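Local coordinates for glycosyl hydrolase (Streptomyces cattleya, PDB 7LR8), which probably hydrolyses the beta-1,4 bond between mannose and N-acetylglucosamine in N-glycan core fragments, as a glycoside hydrolase of family 5, subfamily 18, at residues Asp94-His99 / Glu130-Leu135; Ala246-Glu251 / Ala381-Phe386; Ala359-Val364 / Thr397-Glu402. The protein carries 1 engineered substitution. One frame throughout, in Å; residues are numbered along the deposited sequence.

Contact 1 of 3, residues Asp94-His99 / Glu130-Leu135; sequences DGLQGH and EYLRTL. With NAG (2-acetamido-2-deoxy-beta-D-glucopyranose), chain D.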
ATOM      1  N   ASP B  94       5.562   2.062 -18.034  1.00 17.30           N
ATOM      2  CA  ASP B  94       6.378   2.168 -16.826  1.00 17.13           C
ATOM      3  C   ASP B  94       5.999   1.047 -15.865  1.00 15.58           C
ATOM      4  O   ASP B  94       4.821   0.864 -15.552  1.00 18.57           O
ATOM      5  CB  ASP B  94       6.167   3.519 -16.138  1.00 22.65           C
ATOM      6  CG  ASP B  94       6.992   4.629 -16.753  1.00 21.12           C
ATOM      7  OD1 ASP B  94       6.899   4.847 -17.978  1.00 20.70           O
ATOM      8  OD2 ASP B  94       7.722   5.315 -16.005  1.00 21.48           O
ATOM      9  N   GLY B  95       6.994   0.321 -15.370  1.00 15.97           N
ATOM     10  CA  GLY B  95       6.663  -0.810 -14.525  1.00 15.64           C
ATOM     11  C   GLY B  95       6.448  -0.525 -13.050  1.00 16.02           C
ATOM     12  O   GLY B  95       5.354  -0.742 -12.518  1.00 18.72           O
ATOM     13  N   LEU B  96       7.483  -0.042 -12.363  1.00 16.05           N
ATOM     14  CA  LEU B  96       7.485  -0.012 -10.897  1.00 14.24           C
ATOM     15  C   LEU B  96       6.986   1.334 -10.360  1.00 18.73           C
ATOM     16  O   LEU B  96       7.767   2.220 -10.005  1.00 19.07           O
ATOM     17  CB  LEU B  96       8.886  -0.323 -10.389  1.00 16.78           C
ATOM     18  CG  LEU B  96       9.352  -1.755 -10.709  1.00 15.94           C
ATOM     19  CD1 LEU B  96      10.824  -1.915 -10.386  1.00 18.16           C
ATOM     20  CD2 LEU B  96       8.529  -2.762  -9.916  1.00 18.09           C
ATOM     21  N   GLN B  97       5.650   1.472 -10.272  1.00 18.60           N
ATOM     22  CA  GLN B  97       4.996   2.560  -9.531  1.00 16.75           C
ATOM     23  C   GLN B  97       4.365   1.933  -8.294  1.00 14.58           C
ATOM     24  O   GLN B  97       3.272   1.368  -8.370  1.00 17.70           O
ATOM     25  CB  GLN B  97       3.932   3.284 -10.355  1.00 20.00           C
ATOM     26  CG  GLN B  97       4.479   4.142 -11.478  1.00 19.47           C
ATOM     27  CD  GLN B  97       4.982   3.269 -12.614  1.00 20.13           C
ATOM     28  OE1 GLN B  97       6.154   3.316 -12.968  1.00 19.59           O
ATOM     29  NE2 GLN B  97       4.097   2.442 -13.159  1.00 17.88           N
ATOM     30  N   GLY B  98       5.014   2.094  -7.147  1.00 16.04           N
ATOM     31  CA  GLY B  98       6.112   3.030  -7.017  1.00 17.72           C
ATOM     32  C   GLY B  98       5.535   4.409  -6.776  1.00 21.41           C
ATOM     33  O   GLY B  98       4.461   4.549  -6.185  1.00 19.71           O
ATOM     34  N   HIS B  99       6.201   5.441  -7.273  1.00 18.28           N
ATOM     35  CA  HIS B  99       5.789   6.814  -7.006  1.00 20.45           C
ATOM     36  C   HIS B  99       4.933   7.389  -8.132  1.00 19.94           C
ATOM     37  O   HIS B  99       5.297   7.291  -9.306  1.00 19.08           O
ATOM     38  CB  HIS B  99       6.996   7.719  -6.800  1.00 19.06           C
ATOM     39  CG  HIS B  99       6.610   9.085  -6.337  1.00 17.91           C
ATOM     40  ND1 HIS B  99       6.303   9.348  -5.022  1.00 18.34           N
ATOM     41  CD2 HIS B  99       6.391  10.240  -7.017  1.00 20.82           C
ATOM     42  CE1 HIS B  99       5.964  10.620  -4.898  1.00 19.52           C
ATOM     43  NE2 HIS B  99       6.004  11.182  -6.095  1.00 21.45           N
ATOM     44  N   GLU B 130      10.736 -10.485 -12.402  1.00 18.99           N
ATOM     45  CA  GLU B 130       9.727 -11.348 -13.009  1.00 18.59           C
ATOM     46  C   GLU B 130       8.504 -10.546 -13.434  1.00 16.55           C
ATOM     47  O   GLU B 130       7.893 -10.836 -14.472  1.00 19.70           O
ATOM     48  CB  GLU B 130       9.334 -12.464 -12.033  1.00 20.72           C
ATOM     49  CG  GLU B 130       8.332 -13.494 -12.573  1.00 22.24           C
ATOM     50  CD  GLU B 130       8.727 -14.157 -13.906  1.00 23.95           C
ATOM     51  OE1 GLU B 130       9.903 -14.108 -14.349  1.00 23.85           O
ATOM     52  OE2 GLU B 130       7.821 -14.725 -14.530  1.00 27.94           O
ATOM     53  N   TYR B 131       8.145  -9.534 -12.640  1.00 18.15           N
ATOM     54  CA  TYR B 131       7.053  -8.629 -12.982  1.00 14.19           C
ATOM     55  C   TYR B 131       7.329  -7.888 -14.292  1.00 18.50           C
ATOM     56  O   TYR B 131       6.492  -7.886 -15.201  1.00 17.95           O
ATOM     57  CB  TYR B 131       6.857  -7.658 -11.813  1.00 14.90           C
ATOM     58  CG  TYR B 131       6.033  -6.423 -12.053  1.00 14.62           C
ATOM     59  CD1 TYR B 131       4.673  -6.492 -12.328  1.00 18.82           C
ATOM     60  CD2 TYR B 131       6.624  -5.172 -11.983  1.00 16.95           C
ATOM     61  CE1 TYR B 131       3.918  -5.328 -12.526  1.00 18.18           C
ATOM     62  CE2 TYR B 131       5.872  -3.993 -12.186  1.00 20.05           C
ATOM     63  CZ  TYR B 131       4.525  -4.091 -12.462  1.00 18.39           C
ATOM     64  OH  TYR B 131       3.761  -2.950 -12.646  1.00 19.14           O
ATOM     65  N   LEU B 132       8.512  -7.278 -14.414  1.00 17.57           N
ATOM     66  CA  LEU B 132       8.834  -6.531 -15.632  1.00 19.10           C
ATOM     67  C   LEU B 132       8.924  -7.453 -16.843  1.00 17.10           C
ATOM     68  O   LEU B 132       8.423  -7.120 -17.923  1.00 20.12           O
ATOM     69  CB  LEU B 132      10.145  -5.764 -15.464  1.00 18.57           C
ATOM     70  CG  LEU B 132      10.200  -4.616 -14.456  1.00 17.30           C
ATOM     71  CD1 LEU B 132      11.609  -4.047 -14.429  1.00 16.88           C
ATOM     72  CD2 LEU B 132       9.192  -3.540 -14.827  1.00 17.94           C
ATOM     73  N   ARG B 133       9.565  -8.617 -16.680  1.00 17.47           N
ATOM     74  CA  ARG B 133       9.617  -9.593 -17.757  1.00 17.75           C
ATOM     75  C   ARG B 133       8.218 -10.014 -18.190  1.00 17.24           C
ATOM     76  O   ARG B 133       7.951 -10.172 -19.388  1.00 17.81           O
ATOM     77  CB  ARG B 133      10.420 -10.815 -17.300  1.00 18.25           C
ATOM     78  CG  ARG B 133      10.832 -11.742 -18.447  1.00 20.76           C
ATOM     79  CD  ARG B 133      11.127 -13.161 -17.960  1.00 20.97           C
ATOM     80  NE  ARG B 133       9.961 -13.745 -17.311  1.00 20.98           N
ATOM     81  CZ  ARG B 133       8.937 -14.292 -17.958  1.00 22.81           C
ATOM     82  NH1 ARG B 133       8.938 -14.364 -19.288  1.00 24.83           N
ATOM     83  NH2 ARG B 133       7.908 -14.765 -17.266  1.00 22.02           N
ATOM     84  N   THR B 134       7.327 -10.229 -17.217  1.00 17.90           N
ATOM     85  CA  THR B 134       5.965 -10.672 -17.510  1.00 16.92           C
ATOM     86  C   THR B 134       5.202  -9.618 -18.310  1.00 17.70           C
ATOM     87  O   THR B 134       4.531  -9.940 -19.300  1.00 18.37           O
ATOM     88  CB  THR B 134       5.232 -10.997 -16.203  1.00 17.01           C
ATOM     89  OG1 THR B 134       5.821 -12.162 -15.604  1.00 17.77           O
ATOM     90  CG2 THR B 134       3.762 -11.312 -16.454  1.00 20.83           C
ATOM     91  N   LEU B 135       5.287  -8.350 -17.892  1.00 17.76           N
ATOM     92  CA  LEU B 135       4.613  -7.289 -18.641  1.00 16.27           C
ATOM     93  C   LEU B 135       5.148  -7.208 -20.059  1.00 18.01           C
ATOM     94  O   LEU B 135       4.375  -7.172 -21.027  1.00 19.99           O
ATOM     95  CB  LEU B 135       4.780  -5.935 -17.942  1.00 16.37           C
ATOM     96  CG  LEU B 135       4.134  -5.800 -16.561  1.00 18.39           C
ATOM     97  CD1 LEU B 135       4.034  -4.330 -16.173  1.00 16.77           C
ATOM     98  CD2 LEU B 135       2.765  -6.461 -16.530  1.00 19.20           C
TER
HETATM   99  C1  NAG D   1       8.921  15.451  -7.088  1.00 38.13           C
HETATM  100  C2  NAG D   1       7.525  14.876  -6.848  1.00 40.71           C
HETATM  101  C3  NAG D   1       7.166  13.866  -7.946  1.00 30.03           C
HETATM  102  C4  NAG D   1       7.384  14.457  -9.337  1.00 30.50           C
HETATM  103  C5  NAG D   1       8.817  14.989  -9.415  1.00 34.14           C
HETATM  104  C6  NAG D   1       9.189  15.646 -10.721  1.00 31.73           C
HETATM  105  C7  NAG D   1       6.496  14.499  -4.640  1.00 40.71           C
HETATM  106  C8  NAG D   1       6.614  13.768  -3.330  1.00 26.05           C
HETATM  107  N2  NAG D   1       7.461  14.254  -5.535  1.00 45.91           N
HETATM  108  O1  NAG D   1       9.162  16.451  -6.155  1.00 33.50           O
HETATM  109  O3  NAG D   1       5.817  13.443  -7.795  1.00 21.49           O
HETATM  110  O4  NAG D   1       7.144  13.431 -10.300  1.00 26.35           O
HETATM  111  O5  NAG D   1       9.001  15.985  -8.401  1.00 37.81           O
HETATM  112  O6  NAG D   1      10.575  15.960 -10.751  1.00 32.44           O
HETATM  113  O7  NAG D   1       5.565  15.267  -4.877  1.00 37.21           O

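Contact 2 of 3, residues Ala246-Glu251 / Ala381-Phe386; sequences AAYLVE and AVFEAF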
ATOM      1  N   ALA B 246      13.624  22.608 -20.037  1.00 21.46           N
ATOM      2  CA  ALA B 246      13.566  21.274 -20.628  1.00 19.09           C
ATOM      3  C   ALA B 246      14.655  21.081 -21.682  1.00 20.81           C
ATOM      4  O   ALA B 246      15.271  20.010 -21.752  1.00 21.30           O
ATOM      5  CB  ALA B 246      12.179  21.018 -21.214  1.00 18.21           C
ATOM      6  N   ALA B 247      14.904  22.100 -22.518  1.00 22.00           N
ATOM      7  CA  ALA B 247      16.014  22.030 -23.467  1.00 21.66           C
ATOM      8  C   ALA B 247      17.348  21.909 -22.740  1.00 23.13           C
ATOM      9  O   ALA B 247      18.265  21.227 -23.207  1.00 21.22           O
ATOM     10  CB  ALA B 247      16.009  23.266 -24.377  1.00 19.07           C
ATOM     11  N   TYR B 248      17.479  22.575 -21.592  1.00 17.15           N
ATOM     12  CA  TYR B 248      18.691  22.428 -20.791  1.00 20.72           C
ATOM     13  C   TYR B 248      18.919  20.980 -20.371  1.00 21.43           C
ATOM     14  O   TYR B 248      20.036  20.461 -20.470  1.00 22.48           O
ATOM     15  CB  TYR B 248      18.595  23.300 -19.553  1.00 23.59           C
ATOM     16  CG  TYR B 248      19.688  23.064 -18.536  1.00 20.06           C
ATOM     17  CD1 TYR B 248      21.026  23.195 -18.884  1.00 21.62           C
ATOM     18  CD2 TYR B 248      19.380  22.771 -17.219  1.00 21.06           C
ATOM     19  CE1 TYR B 248      22.033  23.006 -17.948  1.00 19.70           C
ATOM     20  CE2 TYR B 248      20.377  22.592 -16.275  1.00 20.44           C
ATOM     21  CZ  TYR B 248      21.696  22.711 -16.644  1.00 23.90           C
ATOM     22  OH  TYR B 248      22.687  22.536 -15.701  1.00 24.30           O
ATOM     23  N   LEU B 249      17.889  20.330 -19.829  1.00 20.35           N
ATOM     24  CA  LEU B 249      18.079  18.951 -19.387  1.00 19.79           C
ATOM     25  C   LEU B 249      18.454  18.060 -20.563  1.00 20.41           C
ATOM     26  O   LEU B 249      19.280  17.148 -20.426  1.00 21.52           O
ATOM     27  CB  LEU B 249      16.822  18.429 -18.692  1.00 22.41           C
ATOM     28  CG  LEU B 249      16.562  18.859 -17.250  1.00 25.22           C
ATOM     29  CD1 LEU B 249      15.334  18.122 -16.735  1.00 26.51           C
ATOM     30  CD2 LEU B 249      17.777  18.595 -16.362  1.00 26.59           C
ATOM     31  N   VAL B 250      17.863  18.321 -21.733  1.00 21.06           N
ATOM     32  CA  VAL B 250      18.182  17.546 -22.930  1.00 20.98           C
ATOM     33  C   VAL B 250      19.663  17.670 -23.258  1.00 22.88           C
ATOM     34  O   VAL B 250      20.360  16.667 -23.448  1.00 24.75           O
ATOM     35  CB  VAL B 250      17.300  18.001 -24.111  1.00 19.51           C
ATOM     36  CG1 VAL B 250      17.851  17.488 -25.456  1.00 22.32           C
ATOM     37  CG2 VAL B 250      15.855  17.556 -23.906  1.00 22.26           C
ATOM     38  N   GLU B 251      20.168  18.906 -23.327  1.00 20.05           N
ATOM     39  CA  GLU B 251      21.560  19.100 -23.720  1.00 18.81           C
ATOM     40  C   GLU B 251      22.518  18.709 -22.600  1.00 23.84           C
ATOM     41  O   GLU B 251      23.640  18.272 -22.875  1.00 22.83           O
ATOM     42  CB  GLU B 251      21.792  20.549 -24.155  1.00 20.55           C
ATOM     43  CG  GLU B 251      21.056  20.905 -25.434  1.00 24.38           C
ATOM     44  CD  GLU B 251      21.414  19.977 -26.572  1.00 25.91           C
ATOM     45  OE1 GLU B 251      22.627  19.766 -26.797  1.00 24.90           O
ATOM     46  OE2 GLU B 251      20.486  19.465 -27.243  1.00 26.46           O
ATOM     47  N   ALA B 381      26.559  27.086 -11.149  1.00 29.13           N
ATOM     48  CA  ALA B 381      27.370  27.813 -12.122  1.00 29.10           C
ATOM     49  C   ALA B 381      27.163  27.283 -13.534  1.00 28.06           C
ATOM     50  O   ALA B 381      27.181  28.058 -14.496  1.00 31.26           O
ATOM     51  CB  ALA B 381      28.849  27.749 -11.737  1.00 31.72           C
ATOM     52  N   VAL B 382      26.982  25.968 -13.686  1.00 23.96           N
ATOM     53  CA  VAL B 382      26.739  25.396 -15.011  1.00 22.52           C
ATOM     54  C   VAL B 382      25.355  25.802 -15.513  1.00 26.91           C
ATOM     55  O   VAL B 382      25.193  26.236 -16.663  1.00 22.61           O
ATOM     56  CB  VAL B 382      26.908  23.863 -14.963  1.00 21.60           C
ATOM     57  CG1 VAL B 382      26.269  23.202 -16.168  1.00 20.39           C
ATOM     58  CG2 VAL B 382      28.383  23.502 -14.882  1.00 22.84           C
ATOM     59  N   PHE B 383      24.347  25.690 -14.642  1.00 23.04           N
ATOM     60  CA  PHE B 383      22.979  26.083 -14.970  1.00 24.29           C
ATOM     61  C   PHE B 383      22.919  27.518 -15.486  1.00 22.65           C
ATOM     62  O   PHE B 383      22.348  27.784 -16.550  1.00 26.26           O
ATOM     63  CB  PHE B 383      22.097  25.928 -13.724  1.00 24.57           C
ATOM     64  CG  PHE B 383      20.628  26.191 -13.961  1.00 24.48           C
ATOM     65  CD1 PHE B 383      20.141  27.489 -14.097  1.00 26.37           C
ATOM     66  CD2 PHE B 383      19.728  25.135 -14.019  1.00 23.19           C
ATOM     67  CE1 PHE B 383      18.794  27.727 -14.311  1.00 28.88           C
ATOM     68  CE2 PHE B 383      18.367  25.368 -14.223  1.00 25.19           C
ATOM     69  CZ  PHE B 383      17.902  26.660 -14.376  1.00 25.34           C
ATOM     70  N   GLU B 384      23.494  28.459 -14.732  1.00 24.48           N
ATOM     71  CA  GLU B 384      23.386  29.870 -15.101  1.00 26.35           C
ATOM     72  C   GLU B 384      24.217  30.189 -16.337  1.00 31.96           C
ATOM     73  O   GLU B 384      23.799  30.999 -17.173  1.00 30.71           O
ATOM     74  CB  GLU B 384      23.793  30.757 -13.923  1.00 31.32           C
ATOM     75  CG  GLU B 384      23.036  30.415 -12.648  1.00 39.41           C
ATOM     76  CD  GLU B 384      22.865  31.589 -11.700  1.00 43.70           C
ATOM     77  OE1 GLU B 384      23.738  32.482 -11.678  1.00 45.64           O
ATOM     78  OE2 GLU B 384      21.851  31.608 -10.968  1.00 40.65           O
ATOM     79  N   ALA B 385      25.388  29.564 -16.484  1.00 27.97           N
ATOM     80  CA  ALA B 385      26.165  29.785 -17.703  1.00 29.22           C
ATOM     81  C   ALA B 385      25.432  29.248 -18.926  1.00 26.01           C
ATOM     82  O   ALA B 385      25.491  29.854 -20.001  1.00 28.79           O
ATOM     83  CB  ALA B 385      27.549  29.151 -17.584  1.00 27.08           C
ATOM     84  N   PHE B 386      24.742  28.114 -18.792  1.00 23.35           N
ATOM     85  CA  PHE B 386      23.990  27.574 -19.923  1.00 21.43           C
ATOM     86  C   PHE B 386      22.868  28.516 -20.323  1.00 24.39           C
ATOM     87  O   PHE B 386      22.630  28.746 -21.516  1.00 23.04           O
ATOM     88  CB  PHE B 386      23.421  26.190 -19.588  1.00 20.00           C
ATOM     89  CG  PHE B 386      22.717  25.523 -20.753  1.00 20.21           C
ATOM     90  CD1 PHE B 386      21.384  25.807 -21.036  1.00 20.10           C
ATOM     91  CD2 PHE B 386      23.384  24.594 -21.544  1.00 19.30           C
ATOM     92  CE1 PHE B 386      20.735  25.195 -22.112  1.00 21.17           C
ATOM     93  CE2 PHE B 386      22.750  23.971 -22.623  1.00 18.92           C
ATOM     94  CZ  PHE B 386      21.421  24.274 -22.905  1.00 22.42           C
TER

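Contact 3 of 3, residues Ala359-Val364 / Thr397-Glu402; sequences ALVVDV and TTVLAE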
ATOM      1  N   ALA B 359      29.912  24.157 -26.963  1.00 25.56           N
ATOM      2  CA  ALA B 359      29.679  23.303 -25.805  1.00 25.22           C
ATOM      3  C   ALA B 359      30.152  23.984 -24.526  1.00 25.44           C
ATOM      4  O   ALA B 359      31.252  24.547 -24.482  1.00 30.39           O
ATOM      5  CB  ALA B 359      30.381  21.955 -25.967  1.00 25.87           C
ATOM      6  N   LEU B 360      29.312  23.938 -23.497  1.00 24.93           N
ATOM      7  CA  LEU B 360      29.663  24.440 -22.174  1.00 25.35           C
ATOM      8  C   LEU B 360      30.285  23.310 -21.364  1.00 25.93           C
ATOM      9  O   LEU B 360      29.754  22.194 -21.343  1.00 25.69           O
ATOM     10  CB  LEU B 360      28.422  24.982 -21.463  1.00 24.79           C
ATOM     11  CG  LEU B 360      28.544  25.342 -19.982  1.00 25.70           C
ATOM     12  CD1 LEU B 360      29.375  26.607 -19.823  1.00 28.37           C
ATOM     13  CD2 LEU B 360      27.165  25.517 -19.358  1.00 24.83           C
ATOM     14  N   VAL B 361      31.402  23.599 -20.692  1.00 26.90           N
ATOM     15  CA  VAL B 361      32.087  22.570 -19.911  1.00 27.81           C
ATOM     16  C   VAL B 361      31.312  22.283 -18.633  1.00 33.39           C
ATOM     17  O   VAL B 361      30.985  23.199 -17.866  1.00 27.84           O
ATOM     18  CB  VAL B 361      33.526  22.998 -19.590  1.00 29.03           C
ATOM     19  CG1 VAL B 361      34.195  21.952 -18.689  1.00 30.24           C
ATOM     20  CG2 VAL B 361      34.319  23.206 -20.870  1.00 29.18           C
ATOM     21  N   VAL B 362      31.043  21.005 -18.377  1.00 28.06           N
ATOM     22  CA  VAL B 362      30.356  20.567 -17.166  1.00 29.92           C
ATOM     23  C   VAL B 362      31.348  19.791 -16.312  1.00 37.66           C
ATOM     24  O   VAL B 362      31.810  18.713 -16.706  1.00 30.70           O
ATOM     25  CB  VAL B 362      29.125  19.711 -17.493  1.00 28.74           C
ATOM     26  CG1 VAL B 362      28.480  19.193 -16.217  1.00 28.52           C
ATOM     27  CG2 VAL B 362      28.134  20.523 -18.317  1.00 31.18           C
ATOM     28  N   ASP B 363      31.666  20.334 -15.137  1.00 26.59           N
ATOM     29  CA  ASP B 363      32.598  19.717 -14.196  1.00 28.40           C
ATOM     30  C   ASP B 363      31.808  19.402 -12.934  1.00 31.27           C
ATOM     31  O   ASP B 363      31.457  20.311 -12.176  1.00 35.68           O
ATOM     32  CB  ASP B 363      33.777  20.647 -13.903  1.00 31.31           C
ATOM     33  CG  ASP B 363      34.879  19.975 -13.090  1.00 40.78           C
ATOM     34  OD1 ASP B 363      34.645  18.901 -12.494  1.00 38.02           O
ATOM     35  OD2 ASP B 363      35.991  20.541 -13.036  1.00 46.69           O
ATOM     36  N   VAL B 364      31.505  18.123 -12.729  1.00 29.17           N
ATOM     37  CA  VAL B 364      30.753  17.671 -11.567  1.00 26.77           C
ATOM     38  C   VAL B 364      31.635  16.869 -10.612  1.00 30.80           C
ATOM     39  O   VAL B 364      31.126  16.113  -9.785  1.00 31.48           O
ATOM     40  CB  VAL B 364      29.511  16.868 -11.982  1.00 25.38           C
ATOM     41  CG1 VAL B 364      28.592  17.731 -12.853  1.00 28.11           C
ATOM     42  CG2 VAL B 364      29.909  15.603 -12.728  1.00 26.58           C
ATOM     43  N   THR B 397      25.355  23.228 -26.401  1.00 20.10           N
ATOM     44  CA  THR B 397      25.282  21.888 -25.837  1.00 20.15           C
ATOM     45  C   THR B 397      26.211  21.849 -24.625  1.00 20.93           C
ATOM     46  O   THR B 397      26.697  22.888 -24.164  1.00 24.56           O
ATOM     47  CB  THR B 397      25.636  20.806 -26.871  1.00 22.38           C
ATOM     48  OG1 THR B 397      25.377  19.508 -26.309  1.00 20.89           O
ATOM     49  CG2 THR B 397      27.099  20.887 -27.297  1.00 23.82           C
ATOM     50  N   THR B 398      26.460  20.649 -24.091  1.00 20.77           N
ATOM     51  CA  THR B 398      27.365  20.485 -22.959  1.00 22.87           C
ATOM     52  C   THR B 398      28.405  19.415 -23.270  1.00 27.10           C
ATOM     53  O   THR B 398      28.211  18.555 -24.137  1.00 25.44           O
ATOM     54  CB  THR B 398      26.617  20.129 -21.653  1.00 27.03           C
ATOM     55  OG1 THR B 398      25.999  18.832 -21.752  1.00 23.06           O
ATOM     56  CG2 THR B 398      25.553  21.171 -21.343  1.00 26.55           C
ATOM     57  N   VAL B 399      29.528  19.493 -22.558  1.00 22.76           N
ATOM     58  CA  VAL B 399      30.606  18.515 -22.685  1.00 23.52           C
ATOM     59  C   VAL B 399      31.243  18.339 -21.312  1.00 30.46           C
ATOM     60  O   VAL B 399      31.412  19.309 -20.567  1.00 26.92           O
ATOM     61  CB  VAL B 399      31.640  18.946 -23.751  1.00 23.47           C
ATOM     62  CG1 VAL B 399      32.353  20.231 -23.346  1.00 23.69           C
ATOM     63  CG2 VAL B 399      32.655  17.822 -24.007  1.00 25.92           C
ATOM     64  N   LEU B 400      31.572  17.093 -20.965  1.00 26.32           N
ATOM     65  CA  LEU B 400      32.212  16.821 -19.685  1.00 28.17           C
ATOM     66  C   LEU B 400      33.636  17.363 -19.654  1.00 28.97           C
ATOM     67  O   LEU B 400      34.343  17.384 -20.668  1.00 28.87           O
ATOM     68  CB  LEU B 400      32.237  15.318 -19.403  1.00 30.00           C
ATOM     69  CG  LEU B 400      30.943  14.664 -18.935  1.00 31.77           C
ATOM     70  CD1 LEU B 400      31.223  13.197 -18.621  1.00 33.14           C
ATOM     71  CD2 LEU B 400      30.388  15.386 -17.709  1.00 34.54           C
ATOM     72  N   ALA B 401      34.056  17.800 -18.461  1.00 30.41           N
ATOM     73  CA  ALA B 401      35.421  18.285 -18.270  1.00 35.90           C
ATOM     74  C   ALA B 401      36.449  17.297 -18.810  1.00 35.32           C
ATOM     75  O   ALA B 401      37.431  17.695 -19.450  1.00 35.62           O
ATOM     76  CB  ALA B 401      35.676  18.557 -16.784  1.00 34.10           C
ATOM     77  N   GLU B 402      36.230  15.999 -18.574  1.00 34.25           N
ATOM     78  CA  GLU B 402      37.173  14.978 -19.015  1.00 36.17           C
ATOM     79  C   GLU B 402      37.256  14.879 -20.533  1.00 39.16           C
ATOM     80  O   GLU B 402      38.203  14.271 -21.047  1.00 41.13           O
ATOM     81  CB  GLU B 402      36.786  13.618 -18.429  1.00 42.07           C
ATOM     82  CG  GLU B 402      35.346  13.205 -18.703  1.00 47.69           C
ATOM     83  CD  GLU B 402      34.946  11.938 -17.961  1.00 60.18           C
ATOM     84  OE1 GLU B 402      35.272  10.833 -18.447  1.00 63.88           O
ATOM     85  OE2 GLU B 402      34.305  12.046 -16.892  1.00 61.22           O
TER

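Contact 1 of 3, residues Asp94-His99 / Glu130-Leu135
Tyr131 OH donates a hydrogen bond of 2.7 Å to Gly95 O, the polar link between helix 122-139 and the loop that leaves strand 90-94 of the (beta/alpha)8 barrel. Tyr131 CG is anti to the backbone N (chi1 165°), which sets it on the loop side of the helix. The oxygen lies in the phenol plane, at its edge, and the hydroxyl meets it at a C=O...O angle of 130°, tilted 35° from the carbonyl plane. The side chains of Leu96 and Tyr131 run past one another in opposed senses, with Leu96 CD2 3.7 Å from Tyr131 CD2. Leu132 CD2 stands 3.7 Å from Gly95 CA, in the direction a side chain on Gly95 would take.

The next shell fixes the loop. Gln97 N reaches Gly95 O at 3.2 Å, closing an inverse gamma turn centred on Leu96. Gln97 NE2 donates to Asp94 O at 3.0 Å from above the carbonyl plane. Farther along, His99 NE2 and O3 of the N-acetylglucosamine share a hydrogen bond of 2.8 Å, O3 lying at the ring edge. A phenylalanine at Tyr131 would probably leave Gly95 O with Gln97 N alone within the contact and hold the loop less firmly.

With both donors present, the buried carbonyl oxygen is gripped from opposite faces of its plane, which would restrain the turn leading into the sugar site.

Contact 2 of 3, residues Ala246-Glu251 / Ala381-Phe386
Tyr248 reaches across to Phe383 and Phe386, and the three rings form an aromatic cluster at a helix-helix interface. One partner, helix 240-253, belongs to the (beta/alpha)8 barrel and backs onto strand 221-225 through Leu249; the other, helix 381-391, belongs to the beta-alpha-beta unit that follows the barrel. The axes of the two short segments pass 11.3 Å apart, with 116° between their N-to-C directions, so the helices meet well away from parallel and large side chains span the separation.

The ring contacts are oblique. Tyr248 and Phe386 have centroids 4.9 Å apart and planes at 54°; Tyr248 CD1 sits 3.3 Å above the plane of the Phe386 ring, offset toward its rim. Toward Phe383 the tyrosine turns its other ring side, CD2 and CE2, and Tyr248 CE2 comes to 3.5 Å from Phe383 CD2. Tyr248 CG is anti to the backbone N (chi1 171°), which sets it on the side of the opposing helix, and the ring enters between the two phenylalanines, one helical turn apart there. Phe383 is also met, nearly parallel, by the ring of Tyr235.

One further apolar contact adds to the rings: Glu251 CB packs 3.9 Å from Phe386 CE2. Beyond it the side chain bends at chi2 and its carboxylate leads away, where OE2 forms a salt bridge with Lys254 and OE1 meets Thr397 OG1.

No hydrogen bond joins the two segments, and the polar end of Tyr248 is instead satisfied by Cys376 O. The hydroxyl lies beside helix 381-391, with Tyr248 OH 3.6 Å from Phe383 CA and 3.7 Å from Val382 CG1.

Contact 3 of 3, residues Ala359-Val364 / Thr397-Glu402
The flat groups joining Leu360 and Val362 to Thr397, Val399 and Ala401 are peptide groups, linked by N-H...O bonds whose donors lie 20° to 43° out of the carbonyl planes, in a parallel beta pair of a beta-alpha-beta unit. Ala359, Val361, Thr397 and Val399 project from one face of the sheet; Leu360, Val362, Thr398 and Leu400 project from the other. Helix 381-391, the connection between the strands, covers Leu360 and Val362, whereas helix 407-413 lies against Thr397 and Val399, so both faces are packed by helices. The axes of the short strand segments differ by 38°, so the pair is twisted.

Four bonds define the register. Leu360 N donates to Thr397 O at 2.9 Å, and Leu360 O accepts from Val399 N at 3.0 Å. Val362 N then reaches Val399 O at 2.8 Å. The last runs from Ala401 N to Val362 O at 3.0 Å, its donor above the carbonyl plane. On the other side Ala359 bonds to Glu417 and Val419, and Val361 to Val419, making strand 358-362 the middle member of a three-stranded parallel sheet.

Side chains follow this register on both faces. Ala359 CB is 3.7 Å from Thr397 CG2 and equally 3.7 Å from Val399 CG1. Val399 CG1 lies between the backbone N and the carbonyl carbon, on the side that borders the alanine methyl. On the opposite face Val362 CG2 comes to 3.7 Å from Thr398 CB, the two side chains crossing at a slant. Thr398 OG1 meets Glu251 O of helix 240-253, while Thr397 OG1, from the other face, meets the carboxylate of the same residue. At the exposed end of the pair, Asp363 CB touches Ala401 CB at 4.0 Å.

How the contacts relate
Contacts 2 and 3 are adjacent, their centres 11 Å apart, and their segments alternate along the chain: helix 381-391 connects the two strands of contact 3 while packing on the barrel in contact 2. Two probable hydrogen bonds tie them, Glu251 O to Thr398 OG1 at 2.7 Å and Glu251 OE1 to Thr397 OG1 at 2.8 Å, and Leu360 CD2 packs 3.4 Å from Val382 O. Contact 1 lies across the chain's centre, about 31 Å from contact 2 and 34 Å from contact 3, centre to centre. It alone contains a residue of the glycan pocket; its Leu96 side chain is about 10 Å from that of the engineered Ala153. The other two lie away from the known binding sites.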